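Local coordinates for protein 6-carboxyhexanoate--CoA ligase (PDB 5TVA) that is a ligase of the BioW family with a mixed alpha/beta fold that holds adenosine monophosphate and coenzyme A, at residues F79-E87 / V192-I202; L101-N111 / D210-F218. All coordinates share one frame; numbering follows the deposited sequence.

Contact 1: residues F79-E87 / V192-I202; sequences FAVKKLTQE and VSGKEIGYVRI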
ATOM      1  N   PHE A  79      18.225   1.205   8.244  1.00 51.28           N
ATOM      2  CA  PHE A  79      18.200   0.078   7.318  1.00 53.99           C
ATOM      3  C   PHE A  79      17.254   0.352   6.151  1.00 55.44           C
ATOM      4  O   PHE A  79      17.555   0.011   4.998  1.00 50.10           O
ATOM      5  CB  PHE A  79      17.795  -1.188   8.072  1.00 48.81           C
ATOM      6  CG  PHE A  79      17.782  -2.435   7.234  1.00 40.92           C
ATOM      7  CD1 PHE A  79      18.953  -2.988   6.768  1.00 49.44           C
ATOM      8  CD2 PHE A  79      16.593  -3.085   6.963  1.00 46.73           C
ATOM      9  CE1 PHE A  79      18.938  -4.155   6.011  1.00 48.66           C
ATOM     10  CE2 PHE A  79      16.566  -4.252   6.206  1.00 43.46           C
ATOM     11  CZ  PHE A  79      17.741  -4.788   5.734  1.00 45.12           C
ATOM     12  N   ALA A  80      16.110   0.988   6.431  1.00 51.13           N
ATOM     13  CA  ALA A  80      15.142   1.269   5.376  1.00 52.65           C
ATOM     14  C   ALA A  80      15.760   2.148   4.293  1.00 51.60           C
ATOM     15  O   ALA A  80      15.649   1.850   3.097  1.00 45.82           O
ATOM     16  CB  ALA A  80      13.900   1.921   5.977  1.00 51.60           C
ATOM     17  N   VAL A  81      16.457   3.211   4.704  1.00 52.12           N
ATOM     18  CA  VAL A  81      17.191   4.049   3.756  1.00 52.69           C
ATOM     19  C   VAL A  81      18.191   3.217   2.955  1.00 52.67           C
ATOM     20  O   VAL A  81      18.348   3.402   1.740  1.00 56.21           O
ATOM     21  CB  VAL A  81      17.879   5.205   4.503  1.00 50.21           C
ATOM     22  CG1 VAL A  81      18.672   6.068   3.532  1.00 54.92           C
ATOM     23  CG2 VAL A  81      16.850   6.043   5.226  1.00 48.33           C
ATOM     24  N   LYS A  82      18.869   2.278   3.610  1.00 53.38           N
ATOM     25  CA  LYS A  82      19.899   1.506   2.921  1.00 54.42           C
ATOM     26  C   LYS A  82      19.299   0.649   1.818  1.00 54.42           C
ATOM     27  O   LYS A  82      19.800   0.643   0.686  1.00 55.27           O
ATOM     28  CB  LYS A  82      20.670   0.634   3.914  1.00 54.76           C
ATOM     29  CG  LYS A  82      21.732  -0.225   3.258  1.00 55.61           C
ATOM     30  CD  LYS A  82      22.792  -0.648   4.272  1.00 65.72           C
ATOM     31  CE  LYS A  82      22.530  -2.039   4.825  1.00 62.07           C
ATOM     32  NZ  LYS A  82      22.945  -3.122   3.883  1.00 68.24           N
ATOM     33  N   LYS A  83      18.229  -0.090   2.133  1.00 50.93           N
ATOM     34  CA  LYS A  83      17.608  -0.952   1.128  1.00 49.56           C
ATOM     35  C   LYS A  83      17.092  -0.135  -0.053  1.00 49.48           C
ATOM     36  O   LYS A  83      17.190  -0.571  -1.209  1.00 44.71           O
ATOM     37  CB  LYS A  83      16.481  -1.773   1.766  1.00 50.40           C
ATOM     38  CG  LYS A  83      16.953  -2.715   2.919  1.00 46.82           C
ATOM     39  CD  LYS A  83      17.946  -3.723   2.388  1.00 39.45           C
ATOM     40  CE  LYS A  83      17.324  -4.556   1.290  1.00 47.80           C
ATOM     41  NZ  LYS A  83      18.250  -5.605   0.750  1.00 46.01           N
ATOM     42  N   LEU A  84      16.558   1.064   0.219  1.00 48.38           N
ATOM     43  CA  LEU A  84      16.088   1.946  -0.849  1.00 47.89           C
ATOM     44  C   LEU A  84      17.210   2.317  -1.816  1.00 52.64           C
ATOM     45  O   LEU A  84      16.999   2.365  -3.037  1.00 52.14           O
ATOM     46  CB  LEU A  84      15.458   3.211  -0.251  1.00 45.34           C
ATOM     47  CG  LEU A  84      14.073   3.013   0.380  1.00 49.52           C
ATOM     48  CD1 LEU A  84      13.603   4.196   1.255  1.00 39.71           C
ATOM     49  CD2 LEU A  84      13.047   2.698  -0.718  1.00 44.94           C
ATOM     50  N   THR A  85      18.413   2.596  -1.301  1.00 52.14           N
ATOM     51  CA  THR A  85      19.484   2.969  -2.225  1.00 51.29           C
ATOM     52  C   THR A  85      19.937   1.778  -3.059  1.00 51.19           C
ATOM     53  O   THR A  85      20.636   1.955  -4.061  1.00 52.00           O
ATOM     54  CB  THR A  85      20.690   3.581  -1.504  1.00 50.48           C
ATOM     55  OG1 THR A  85      21.442   2.544  -0.859  1.00 56.34           O
ATOM     56  CG2 THR A  85      20.277   4.645  -0.503  1.00 52.04           C
ATOM     57  N   GLN A  86      19.553   0.564  -2.677  1.00 49.29           N
ATOM     58  CA  GLN A  86      19.813  -0.560  -3.562  1.00 48.97           C
ATOM     59  C   GLN A  86      18.853  -0.612  -4.740  1.00 53.97           C
ATOM     60  O   GLN A  86      18.953  -1.537  -5.553  1.00 55.30           O
ATOM     61  CB  GLN A  86      19.736  -1.881  -2.803  1.00 53.10           C
ATOM     62  CG  GLN A  86      20.647  -1.998  -1.602  1.00 52.46           C
ATOM     63  CD  GLN A  86      20.513  -3.352  -0.942  1.00 54.08           C
ATOM     64  OE1 GLN A  86      20.134  -4.333  -1.588  1.00 54.10           O
ATOM     65  NE2 GLN A  86      20.792  -3.410   0.359  1.00 54.03           N
ATOM     66  N   GLU A  87      17.897   0.315  -4.830  1.00 50.95           N
ATOM     67  CA  GLU A  87      17.116   0.504  -6.045  1.00 51.83           C
ATOM     68  C   GLU A  87      17.597   1.713  -6.839  1.00 55.54           C
ATOM     69  O   GLU A  87      16.841   2.268  -7.645  1.00 57.69           O
ATOM     70  CB  GLU A  87      15.614   0.627  -5.728  1.00 46.18           C
ATOM     71  CG  GLU A  87      14.912  -0.681  -5.331  1.00 46.53           C
ATOM     72  CD  GLU A  87      14.700  -1.638  -6.502  1.00 48.44           C
ATOM     73  OE1 GLU A  87      15.010  -1.268  -7.654  1.00 53.19           O
ATOM     74  OE2 GLU A  87      14.231  -2.776  -6.284  1.00 47.86           O
ATOM     75  N   VAL A 192       9.576  -1.934   2.764  1.00 44.23           N
ATOM     76  CA  VAL A 192      10.211  -1.203   1.690  1.00 44.31           C
ATOM     77  C   VAL A 192      10.215  -2.177   0.530  1.00 47.04           C
ATOM     78  O   VAL A 192      10.403  -3.379   0.742  1.00 42.07           O
ATOM     79  CB  VAL A 192      11.619  -0.743   2.123  1.00 48.59           C
ATOM     80  CG1 VAL A 192      12.719  -1.764   1.762  1.00 45.98           C
ATOM     81  CG2 VAL A 192      11.881   0.652   1.725  1.00 45.36           C
ATOM     82  N   SER A 193       9.903  -1.709  -0.679  1.00 42.14           N
ATOM     83  CA  SER A 193       9.804  -2.676  -1.763  1.00 41.90           C
ATOM     84  C   SER A 193      10.329  -2.088  -3.058  1.00 41.49           C
ATOM     85  O   SER A 193      10.434  -0.868  -3.222  1.00 41.80           O
ATOM     86  CB  SER A 193       8.371  -3.174  -1.963  1.00 38.44           C
ATOM     87  OG  SER A 193       7.560  -2.157  -2.503  1.00 43.01           O
ATOM     88  N   GLY A 194      10.646  -2.993  -3.979  1.00 37.29           N
ATOM     89  CA  GLY A 194      11.170  -2.630  -5.285  1.00 42.01           C
ATOM     90  C   GLY A 194      11.400  -3.908  -6.053  1.00 47.35           C
ATOM     91  O   GLY A 194      11.327  -5.012  -5.498  1.00 45.36           O
ATOM     92  N   LYS A 195      11.660  -3.753  -7.354  1.00 43.96           N
ATOM     93  CA  LYS A 195      11.783  -4.952  -8.179  1.00 47.20           C
ATOM     94  C   LYS A 195      13.067  -5.715  -7.872  1.00 49.38           C
ATOM     95  O   LYS A 195      13.100  -6.945  -8.015  1.00 52.41           O
ATOM     96  CB  LYS A 195      11.695  -4.596  -9.669  1.00 49.70           C
ATOM     97  CG  LYS A 195      10.273  -4.441 -10.166  1.00 50.17           C
ATOM     98  CD  LYS A 195      10.184  -4.173 -11.658  1.00 51.53           C
ATOM     99  CE  LYS A 195       8.739  -3.899 -12.047  1.00 53.28           C
ATOM    100  NZ  LYS A 195       8.538  -3.719 -13.517  1.00 58.79           N
ATOM    101  N   GLU A 196      14.116  -5.021  -7.414  1.00 49.52           N
ATOM    102  CA  GLU A 196      15.381  -5.681  -7.090  1.00 51.68           C
ATOM    103  C   GLU A 196      15.452  -6.132  -5.640  1.00 48.64           C
ATOM    104  O   GLU A 196      15.977  -7.211  -5.358  1.00 52.92           O
ATOM    105  CB  GLU A 196      16.575  -4.758  -7.384  1.00 48.63           C
ATOM    106  CG  GLU A 196      16.457  -3.911  -8.647  1.00 59.00           C
ATOM    107  CD  GLU A 196      16.340  -4.717  -9.930  1.00 63.07           C
ATOM    108  OE1 GLU A 196      16.027  -5.929  -9.887  1.00 69.12           O
ATOM    109  OE2 GLU A 196      16.560  -4.123 -11.003  1.00 76.49           O
ATOM    110  N   ILE A 197      14.957  -5.320  -4.702  1.00 46.07           N
ATOM    111  CA  ILE A 197      15.071  -5.677  -3.293  1.00 49.18           C
ATOM    112  C   ILE A 197      13.912  -6.536  -2.818  1.00 49.70           C
ATOM    113  O   ILE A 197      13.928  -6.996  -1.664  1.00 46.67           O
ATOM    114  CB  ILE A 197      15.173  -4.416  -2.413  1.00 47.44           C
ATOM    115  CG1 ILE A 197      13.931  -3.543  -2.588  1.00 41.92           C
ATOM    116  CG2 ILE A 197      16.446  -3.656  -2.743  1.00 47.20           C
ATOM    117  CD1 ILE A 197      13.823  -2.378  -1.594  1.00 39.44           C
ATOM    118  N   GLY A 198      12.907  -6.767  -3.667  1.00 51.10           N
ATOM    119  CA  GLY A 198      11.748  -7.547  -3.296  1.00 38.51           C
ATOM    120  C   GLY A 198      10.875  -6.785  -2.321  1.00 44.63           C
ATOM    121  O   GLY A 198      10.779  -5.552  -2.354  1.00 46.95           O
ATOM    122  N   TYR A 199      10.230  -7.538  -1.425  1.00 46.79           N
ATOM    123  CA  TYR A 199       9.353  -6.992  -0.393  1.00 41.26           C
ATOM    124  C   TYR A 199      10.048  -7.212   0.948  1.00 50.37           C
ATOM    125  O   TYR A 199      10.248  -8.358   1.378  1.00 45.32           O
ATOM    126  CB  TYR A 199       7.979  -7.660  -0.462  1.00 44.15           C
ATOM    127  CG  TYR A 199       6.974  -7.235   0.596  1.00 47.26           C
ATOM    128  CD1 TYR A 199       6.250  -6.058   0.458  1.00 45.24           C
ATOM    129  CD2 TYR A 199       6.729  -8.027   1.722  1.00 47.20           C
ATOM    130  CE1 TYR A 199       5.315  -5.665   1.412  1.00 42.13           C
ATOM    131  CE2 TYR A 199       5.795  -7.637   2.688  1.00 41.57           C
ATOM    132  CZ  TYR A 199       5.087  -6.459   2.522  1.00 43.25           C
ATOM    133  OH  TYR A 199       4.154  -6.041   3.463  1.00 39.67           O
ATOM    134  N   VAL A 200      10.426  -6.116   1.601  1.00 47.66           N
ATOM    135  CA  VAL A 200      11.353  -6.153   2.727  1.00 48.24           C
ATOM    136  C   VAL A 200      10.611  -5.658   3.963  1.00 45.39           C
ATOM    137  O   VAL A 200      10.379  -4.457   4.124  1.00 44.41           O
ATOM    138  CB  VAL A 200      12.616  -5.329   2.448  1.00 45.87           C
ATOM    139  CG1 VAL A 200      13.639  -5.560   3.527  1.00 49.45           C
ATOM    140  CG2 VAL A 200      13.195  -5.735   1.106  1.00 42.62           C
ATOM    141  N   ARG A 201      10.242  -6.586   4.850  1.00 52.51           N
ATOM    142  CA  ARG A 201       9.471  -6.247   6.043  1.00 52.10           C
ATOM    143  C   ARG A 201      10.411  -5.849   7.171  1.00 47.64           C
ATOM    144  O   ARG A 201      11.420  -6.515   7.405  1.00 49.76           O
ATOM    145  CB  ARG A 201       8.604  -7.433   6.445  1.00 52.83           C
ATOM    146  CG  ARG A 201       8.123  -8.215   5.220  1.00 51.88           C
ATOM    147  CD  ARG A 201       7.275  -9.400   5.595  1.00 51.44           C
ATOM    148  NE  ARG A 201       6.332  -9.048   6.647  1.00 54.27           N
ATOM    149  CZ  ARG A 201       6.291  -9.651   7.831  1.00 54.21           C
ATOM    150  NH1 ARG A 201       7.135 -10.644   8.089  1.00 54.73           N
ATOM    151  NH2 ARG A 201       5.398  -9.273   8.739  1.00 53.41           N
ATOM    152  N   ILE A 202      10.103  -4.746   7.849  1.00 47.65           N
ATOM    153  CA  ILE A 202      11.079  -4.107   8.723  1.00 51.78           C
ATOM    154  C   ILE A 202      10.390  -3.632   9.999  1.00 58.51           C
ATOM    155  O   ILE A 202       9.477  -2.800   9.939  1.00 52.85           O
ATOM    156  CB  ILE A 202      11.779  -2.936   8.018  1.00 51.28           C
ATOM    157  CG1 ILE A 202      12.675  -3.481   6.899  1.00 52.48           C
ATOM    158  CG2 ILE A 202      12.554  -2.091   9.019  1.00 54.98           C
ATOM    159  CD1 ILE A 202      13.185  -2.427   5.935  1.00 48.08           C
TER
HETATM  160  O   HOH W   1      16.562  -7.337  -0.657  1.00 47.80           O
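E87 turns its carboxylate onto the backbone at 195-197. OE2 takes I197 N at 3.1 Å, from above the carboxylate plane; E196 N, on the syn lone pair of E87 OE2, is modelled at 2.5 Å, a length best treated as doubtful. A bend at chi2 (-73°) folds the E87 chain back over the loop, and E196 CG lies against E87 OE1.

Back along the helix, K83 O has I197 CG2 at 3.5 Å, which also lies against Q86 CB. The amine of K83 reaches the same loop through a water, 2.8 Å from NZ, which donates to I197 O; NZ also meets Q86 OE1 from above its carbonyl plane.

All this is helix 73-85 lying along a beta hairpin, its 79-85 part nearly parallel (4°) to strand 192-194; the hairpin's loop, 195-197, joins antiparallel strands 190-194 and 198-203. On the apolar side V192 CG2 presses tightly into L84, 3.4 Å from CD2. F79 meets I202 with its ring edge, CG1 in plane and CD1 oblique, 3.6 Å from F79 CD2, while K83 CG lies over one face. Further out, Y68 and F70 bring their rings to F79, and A94 of helix 91-102 and A177 of strand 177-181 pack on L84.

Contact 2: residues L101-N111 / D210-F218; sequences LSKGANPKGGN and DPLGGRVYF. With AMP (adenosine monophosphate), chain C.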
ATOM      1  N   LEU A 101       7.499  11.073   6.587  1.00 57.62           N
ATOM      2  CA  LEU A 101       6.501  10.224   7.227  1.00 59.49           C
ATOM      3  C   LEU A 101       6.536  10.370   8.744  1.00 65.88           C
ATOM      4  O   LEU A 101       5.485  10.458   9.395  1.00 67.45           O
ATOM      5  CB  LEU A 101       6.728   8.769   6.827  1.00 59.58           C
ATOM      6  CG  LEU A 101       6.463   8.384   5.371  1.00 53.59           C
ATOM      7  CD1 LEU A 101       6.517   6.874   5.244  1.00 51.17           C
ATOM      8  CD2 LEU A 101       5.130   8.923   4.888  1.00 52.30           C
ATOM      9  N   SER A 102       7.734  10.407   9.323  1.00 65.83           N
ATOM     10  CA  SER A 102       7.855  10.445  10.776  1.00 66.81           C
ATOM     11  C   SER A 102       7.408  11.782  11.350  1.00 65.17           C
ATOM     12  O   SER A 102       6.901  11.831  12.474  1.00 73.81           O
ATOM     13  CB  SER A 102       9.295  10.138  11.182  1.00 67.44           C
ATOM     14  OG  SER A 102      10.199  10.865  10.366  1.00 66.84           O
ATOM     15  N   LYS A 103       7.562  12.865  10.602  1.00 68.36           N
ATOM     16  CA  LYS A 103       7.199  14.186  11.094  1.00 68.68           C
ATOM     17  C   LYS A 103       5.787  14.603  10.699  1.00 67.60           C
ATOM     18  O   LYS A 103       5.407  15.751  10.948  1.00 69.41           O
ATOM     19  CB  LYS A 103       8.225  15.216  10.613  1.00 69.25           C
ATOM     20  CG  LYS A 103       9.621  14.946  11.196  1.00 73.42           C
ATOM     21  CD  LYS A 103      10.733  15.748  10.520  1.00 75.12           C
ATOM     22  CE  LYS A 103      10.563  17.249  10.703  1.00 78.84           C
ATOM     23  NZ  LYS A 103      11.725  17.998  10.143  1.00 72.94           N
ATOM     24  N   GLY A 104       4.999  13.696  10.122  1.00 72.79           N
ATOM     25  CA  GLY A 104       3.631  13.993   9.733  1.00 68.84           C
ATOM     26  C   GLY A 104       3.493  14.391   8.278  1.00 69.22           C
ATOM     27  O   GLY A 104       3.767  15.538   7.914  1.00 73.29           O
ATOM     28  N   ALA A 105       3.052  13.457   7.432  1.00 70.74           N
ATOM     29  CA  ALA A 105       3.033  13.708   5.992  1.00 64.24           C
ATOM     30  C   ALA A 105       1.944  14.699   5.590  1.00 63.10           C
ATOM     31  O   ALA A 105       2.147  15.493   4.662  1.00 61.20           O
ATOM     32  CB  ALA A 105       2.867  12.385   5.243  1.00 57.80           C
ATOM     33  N   ASN A 106       0.792  14.663   6.257  1.00 63.61           N
ATOM     34  CA  ASN A 106      -0.284  15.632   6.010  1.00 67.06           C
ATOM     35  C   ASN A 106       0.107  16.983   6.600  1.00 68.41           C
ATOM     36  O   ASN A 106       0.305  17.080   7.820  1.00 71.75           O
ATOM     37  CB  ASN A 106      -1.599  15.118   6.624  1.00 64.74           C
ATOM     38  CG  ASN A 106      -2.809  16.015   6.321  1.00 64.32           C
ATOM     39  OD1 ASN A 106      -2.676  17.205   6.045  1.00 64.80           O
ATOM     40  ND2 ASN A 106      -3.998  15.427   6.377  1.00 64.71           N
ATOM     41  N   PRO A 107       0.218  18.044   5.795  1.00 69.50           N
ATOM     42  CA  PRO A 107       0.722  19.323   6.328  1.00 70.39           C
ATOM     43  C   PRO A 107      -0.172  19.952   7.385  1.00 73.34           C
ATOM     44  O   PRO A 107       0.324  20.761   8.180  1.00 73.39           O
ATOM     45  CB  PRO A 107       0.814  20.212   5.081  1.00 71.68           C
ATOM     46  CG  PRO A 107      -0.182  19.621   4.126  1.00 70.67           C
ATOM     47  CD  PRO A 107      -0.128  18.136   4.367  1.00 66.20           C
ATOM     48  N   LYS A 108      -1.462  19.617   7.423  1.00 70.17           N
ATOM     49  CA  LYS A 108      -2.361  20.104   8.461  1.00 71.98           C
ATOM     50  C   LYS A 108      -2.522  19.102   9.598  1.00 73.74           C
ATOM     51  O   LYS A 108      -3.566  19.073  10.256  1.00 78.32           O
ATOM     52  CB  LYS A 108      -3.723  20.471   7.868  1.00 73.20           C
ATOM     53  CG  LYS A 108      -3.626  21.283   6.576  1.00 74.57           C
ATOM     54  CD  LYS A 108      -4.712  22.353   6.490  1.00 77.63           C
ATOM     55  CE  LYS A 108      -4.842  22.904   5.073  1.00 80.60           C
ATOM     56  NZ  LYS A 108      -5.179  24.361   5.040  1.00 84.17           N
ATOM     57  N   GLY A 109      -1.504  18.278   9.838  1.00 70.80           N
ATOM     58  CA  GLY A 109      -1.538  17.331  10.933  1.00 73.81           C
ATOM     59  C   GLY A 109      -2.157  15.989  10.594  1.00 73.82           C
ATOM     60  O   GLY A 109      -3.134  15.904   9.836  1.00 70.63           O
ATOM     61  N   GLY A 110      -1.589  14.929  11.152  1.00 64.52           N
ATOM     62  CA  GLY A 110      -2.156  13.609  11.003  1.00 69.67           C
ATOM     63  C   GLY A 110      -1.623  12.865   9.795  1.00 70.80           C
ATOM     64  O   GLY A 110      -0.634  13.239   9.153  1.00 67.48           O
ATOM     65  N   ASN A 111      -2.307  11.768   9.495  1.00 67.64           N
ATOM     66  CA  ASN A 111      -1.965  10.969   8.335  1.00 63.93           C
ATOM     67  C   ASN A 111      -2.638  11.525   7.086  1.00 64.67           C
ATOM     68  O   ASN A 111      -3.620  12.270   7.149  1.00 65.54           O
ATOM     69  CB  ASN A 111      -2.382   9.516   8.536  1.00 60.02           C
ATOM     70  CG  ASN A 111      -1.867   8.946   9.828  1.00 72.24           C
ATOM     71  OD1 ASN A 111      -0.714   8.520   9.915  1.00 74.93           O
ATOM     72  ND2 ASN A 111      -2.717   8.944  10.852  1.00 67.03           N
ATOM     73  N   ASP A 210       2.954   5.878  18.356  1.00 87.11           N
ATOM     74  CA  ASP A 210       2.954   6.949  17.362  1.00 86.90           C
ATOM     75  C   ASP A 210       1.726   6.802  16.472  1.00 82.67           C
ATOM     76  O   ASP A 210       1.530   5.731  15.876  1.00 81.59           O
ATOM     77  CB  ASP A 210       4.233   6.905  16.523  1.00 79.84           C
ATOM     78  CG  ASP A 210       4.552   8.243  15.866  1.00 82.45           C
ATOM     79  OD1 ASP A 210       3.648   9.102  15.775  1.00 83.33           O
ATOM     80  OD2 ASP A 210       5.713   8.444  15.445  1.00 79.78           O
ATOM     81  N   PRO A 211       0.869   7.816  16.369  1.00 78.46           N
ATOM     82  CA  PRO A 211      -0.289   7.744  15.466  1.00 84.31           C
ATOM     83  C   PRO A 211      -0.025   8.236  14.046  1.00 82.09           C
ATOM     84  O   PRO A 211      -0.986   8.442  13.299  1.00 78.72           O
ATOM     85  CB  PRO A 211      -1.293   8.662  16.172  1.00 78.74           C
ATOM     86  CG  PRO A 211      -0.422   9.743  16.740  1.00 77.83           C
ATOM     87  CD  PRO A 211       0.879   9.074  17.141  1.00 79.21           C
ATOM     88  N   LEU A 212       1.233   8.427  13.656  1.00 78.89           N
ATOM     89  CA  LEU A 212       1.596   8.882  12.323  1.00 74.28           C
ATOM     90  C   LEU A 212       2.100   7.717  11.471  1.00 77.43           C
ATOM     91  O   LEU A 212       2.846   6.855  11.952  1.00 77.58           O
ATOM     92  CB  LEU A 212       2.667   9.974  12.395  1.00 69.61           C
ATOM     93  CG  LEU A 212       2.303  11.328  13.012  1.00 72.03           C
ATOM     94  CD1 LEU A 212       3.539  12.208  13.118  1.00 65.80           C
ATOM     95  CD2 LEU A 212       1.220  12.035  12.213  1.00 69.81           C
ATOM     96  N   GLY A 213       1.685   7.699  10.202  1.00 74.28           N
ATOM     97  CA  GLY A 213       2.112   6.688   9.250  1.00 68.76           C
ATOM     98  C   GLY A 213       2.119   7.242   7.840  1.00 67.10           C
ATOM     99  O   GLY A 213       2.124   8.465   7.663  1.00 66.03           O
ATOM    100  N   GLY A 214       2.139   6.377   6.837  1.00 60.12           N
ATOM    101  CA  GLY A 214       2.026   6.834   5.467  1.00 58.45           C
ATOM    102  C   GLY A 214       2.804   5.959   4.503  1.00 57.88           C
ATOM    103  O   GLY A 214       3.410   4.949   4.873  1.00 51.10           O
ATOM    104  N   ARG A 215       2.751   6.376   3.232  1.00 43.81           N
ATOM    105  CA  ARG A 215       3.439   5.708   2.144  1.00 43.12           C
ATOM    106  C   ARG A 215       4.097   6.764   1.268  1.00 47.05           C
ATOM    107  O   ARG A 215       3.532   7.838   1.035  1.00 41.38           O
ATOM    108  CB  ARG A 215       2.477   4.844   1.304  1.00 42.85           C
ATOM    109  CG  ARG A 215       2.196   3.472   1.881  1.00 46.40           C
ATOM    110  CD  ARG A 215       1.314   2.606   0.983  1.00 42.79           C
ATOM    111  NE  ARG A 215       0.085   2.295   1.690  1.00 59.46           N
ATOM    112  CZ  ARG A 215      -0.247   1.110   2.198  1.00 45.60           C
ATOM    113  NH1 ARG A 215       0.523   0.043   2.043  1.00 43.01           N
ATOM    114  NH2 ARG A 215      -1.395   1.002   2.822  1.00 50.48           N
ATOM    115  N   VAL A 216       5.298   6.452   0.798  1.00 44.44           N
ATOM    116  CA  VAL A 216       5.996   7.267  -0.183  1.00 43.26           C
ATOM    117  C   VAL A 216       6.262   6.377  -1.386  1.00 42.31           C
ATOM    118  O   VAL A 216       6.868   5.305  -1.247  1.00 38.74           O
ATOM    119  CB  VAL A 216       7.301   7.867   0.373  1.00 43.38           C
ATOM    120  CG1 VAL A 216       8.040   8.663  -0.729  1.00 42.80           C
ATOM    121  CG2 VAL A 216       6.999   8.771   1.561  1.00 38.35           C
ATOM    122  N   TYR A 217       5.788   6.814  -2.561  1.00 36.50           N
ATOM    123  CA  TYR A 217       6.056   6.141  -3.825  1.00 33.27           C
ATOM    124  C   TYR A 217       7.181   6.883  -4.535  1.00 40.27           C
ATOM    125  O   TYR A 217       7.064   8.094  -4.790  1.00 38.22           O
ATOM    126  CB  TYR A 217       4.812   6.113  -4.716  1.00 36.23           C
ATOM    127  CG  TYR A 217       3.614   5.320  -4.231  1.00 40.40           C
ATOM    128  CD1 TYR A 217       3.711   4.439  -3.149  1.00 32.98           C
ATOM    129  CD2 TYR A 217       2.375   5.438  -4.878  1.00 35.89           C
ATOM    130  CE1 TYR A 217       2.619   3.715  -2.722  1.00 34.93           C
ATOM    131  CE2 TYR A 217       1.262   4.710  -4.447  1.00 35.82           C
ATOM    132  CZ  TYR A 217       1.397   3.847  -3.361  1.00 38.29           C
ATOM    133  OH  TYR A 217       0.316   3.101  -2.913  1.00 35.17           O
ATOM    134  N   PHE A 218       8.251   6.162  -4.896  1.00 39.56           N
ATOM    135  CA  PHE A 218       9.378   6.771  -5.610  1.00 43.32           C
ATOM    136  C   PHE A 218       9.157   6.597  -7.110  1.00 42.97           C
ATOM    137  O   PHE A 218       9.189   5.465  -7.615  1.00 40.99           O
ATOM    138  CB  PHE A 218      10.703   6.158  -5.161  1.00 38.76           C
ATOM    139  CG  PHE A 218      11.008   6.389  -3.701  1.00 46.35           C
ATOM    140  CD1 PHE A 218      11.613   7.560  -3.282  1.00 47.16           C
ATOM    141  CD2 PHE A 218      10.648   5.442  -2.738  1.00 46.36           C
ATOM    142  CE1 PHE A 218      11.872   7.781  -1.939  1.00 44.18           C
ATOM    143  CE2 PHE A 218      10.909   5.660  -1.393  1.00 41.74           C
ATOM    144  CZ  PHE A 218      11.525   6.815  -0.998  1.00 46.77           C
TER
HETATM  145  P   AMP C 301      -2.988   1.266   5.866  1.00 66.06           P
HETATM  146  O1P AMP C 301      -2.316   0.306   4.907  1.00 50.35           O
HETATM  147  O2P AMP C 301      -4.485   1.277   5.630  1.00 57.79           O
HETATM  148  O3P AMP C 301      -2.529   1.231   7.319  1.00 52.00           O
HETATM  149  O5' AMP C 301      -2.506   2.729   5.438  1.00 59.31           O
HETATM  150  C5' AMP C 301      -1.211   3.231   5.767  1.00 57.24           C
HETATM  151  C4' AMP C 301      -1.042   4.623   5.201  1.00 59.12           C
HETATM  152  O4' AMP C 301      -0.829   4.522   3.768  1.00 49.83           O
HETATM  153  C3' AMP C 301      -2.263   5.527   5.378  1.00 58.22           C
HETATM  154  O3' AMP C 301      -2.189   6.328   6.544  1.00 70.05           O
HETATM  155  C2' AMP C 301      -2.326   6.345   4.097  1.00 54.72           C
HETATM  156  O2' AMP C 301      -1.553   7.528   4.228  1.00 59.96           O
HETATM  157  C1' AMP C 301      -1.655   5.421   3.076  1.00 54.07           C
HETATM  158  N9  AMP C 301      -2.627   4.636   2.279  1.00 54.11           N
HETATM  159  C8  AMP C 301      -3.705   3.970   2.736  1.00 50.70           C
HETATM  160  N7  AMP C 301      -4.382   3.373   1.716  1.00 52.61           N
HETATM  161  C5  AMP C 301      -3.740   3.648   0.565  1.00 49.36           C
HETATM  162  C6  AMP C 301      -3.891   3.313  -0.876  1.00 42.30           C
HETATM  163  N6  AMP C 301      -4.910   2.554  -1.336  1.00 35.01           N
HETATM  164  N1  AMP C 301      -2.967   3.816  -1.741  1.00 43.23           N
HETATM  165  C2  AMP C 301      -1.952   4.587  -1.324  1.00 40.57           C
HETATM  166  N3  AMP C 301      -1.756   4.922  -0.037  1.00 44.70           N
HETATM  167  C4  AMP C 301      -2.586   4.489   0.943  1.00 53.94           C
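One rim of the adenosine monophosphate pocket is built here, where N111, in the loop that follows helix 91-102, grips the backbone of P211 and G213 leading into strand 214-219. N111 OD1 accepts from G213 N at 2.6 Å, the donor nearly in line with the C=O (177°) though the N-H itself is bent, and ND2 donates to P211 O at 3.0 Å, close to its own amide plane. With chi1 at -52° the amide swings toward the backbone of 211-213, while CB stays 3.8 Å from O3' of the nucleotide.

L212 is wedged into the loop: CD1 sits 3.4 Å from S102 O and close to G104 N, and CD2 reaches G110. Deeper in, L101 lays CD2 over the bare CA of G214 at 3.8 Å and leans on V216 CG2, with L179 and W181 of the neighbouring strand closing round it. G214 CA also lies 3.8 Å from C4' of the ribose. R215 points to the other side, where NE makes a weak bond to O4', NH1 bonds Y191 OH, and coenzyme A touches the side chain. Behind N111, the Asx turn of N106 shapes the loop, and N106 ND2 bonds N111 O.

Because one half of the N111 amide accepts and the other donates, the group cannot be flipped without losing both bonds, and its rotation beside the ribose is fixed.

Contact 1 sets helix 73-85 on the hairpin strands; contact 2 sets the end of helix 91-102 and the loop after it on strand 214-219 and its approach. Both reach the same six-stranded sheet, and their segments alternate along the chain. Strand 177-181 separates the two, lying between 190-194 and 214-219. Their centres are 19 Å apart, yet they touch directly: L84 CD2 of contact 1 packs 3.7 Å from F218 CE2 of contact 2. Only contact 2 reaches the ligands, through N111, G214, R215 and Y217 at adenosine monophosphate and R215 about 3 Å (side chain) from coenzyme A. In contact 1 the V192 side chain stays about 13 Å from adenosine monophosphate and about 14 Å from coenzyme A.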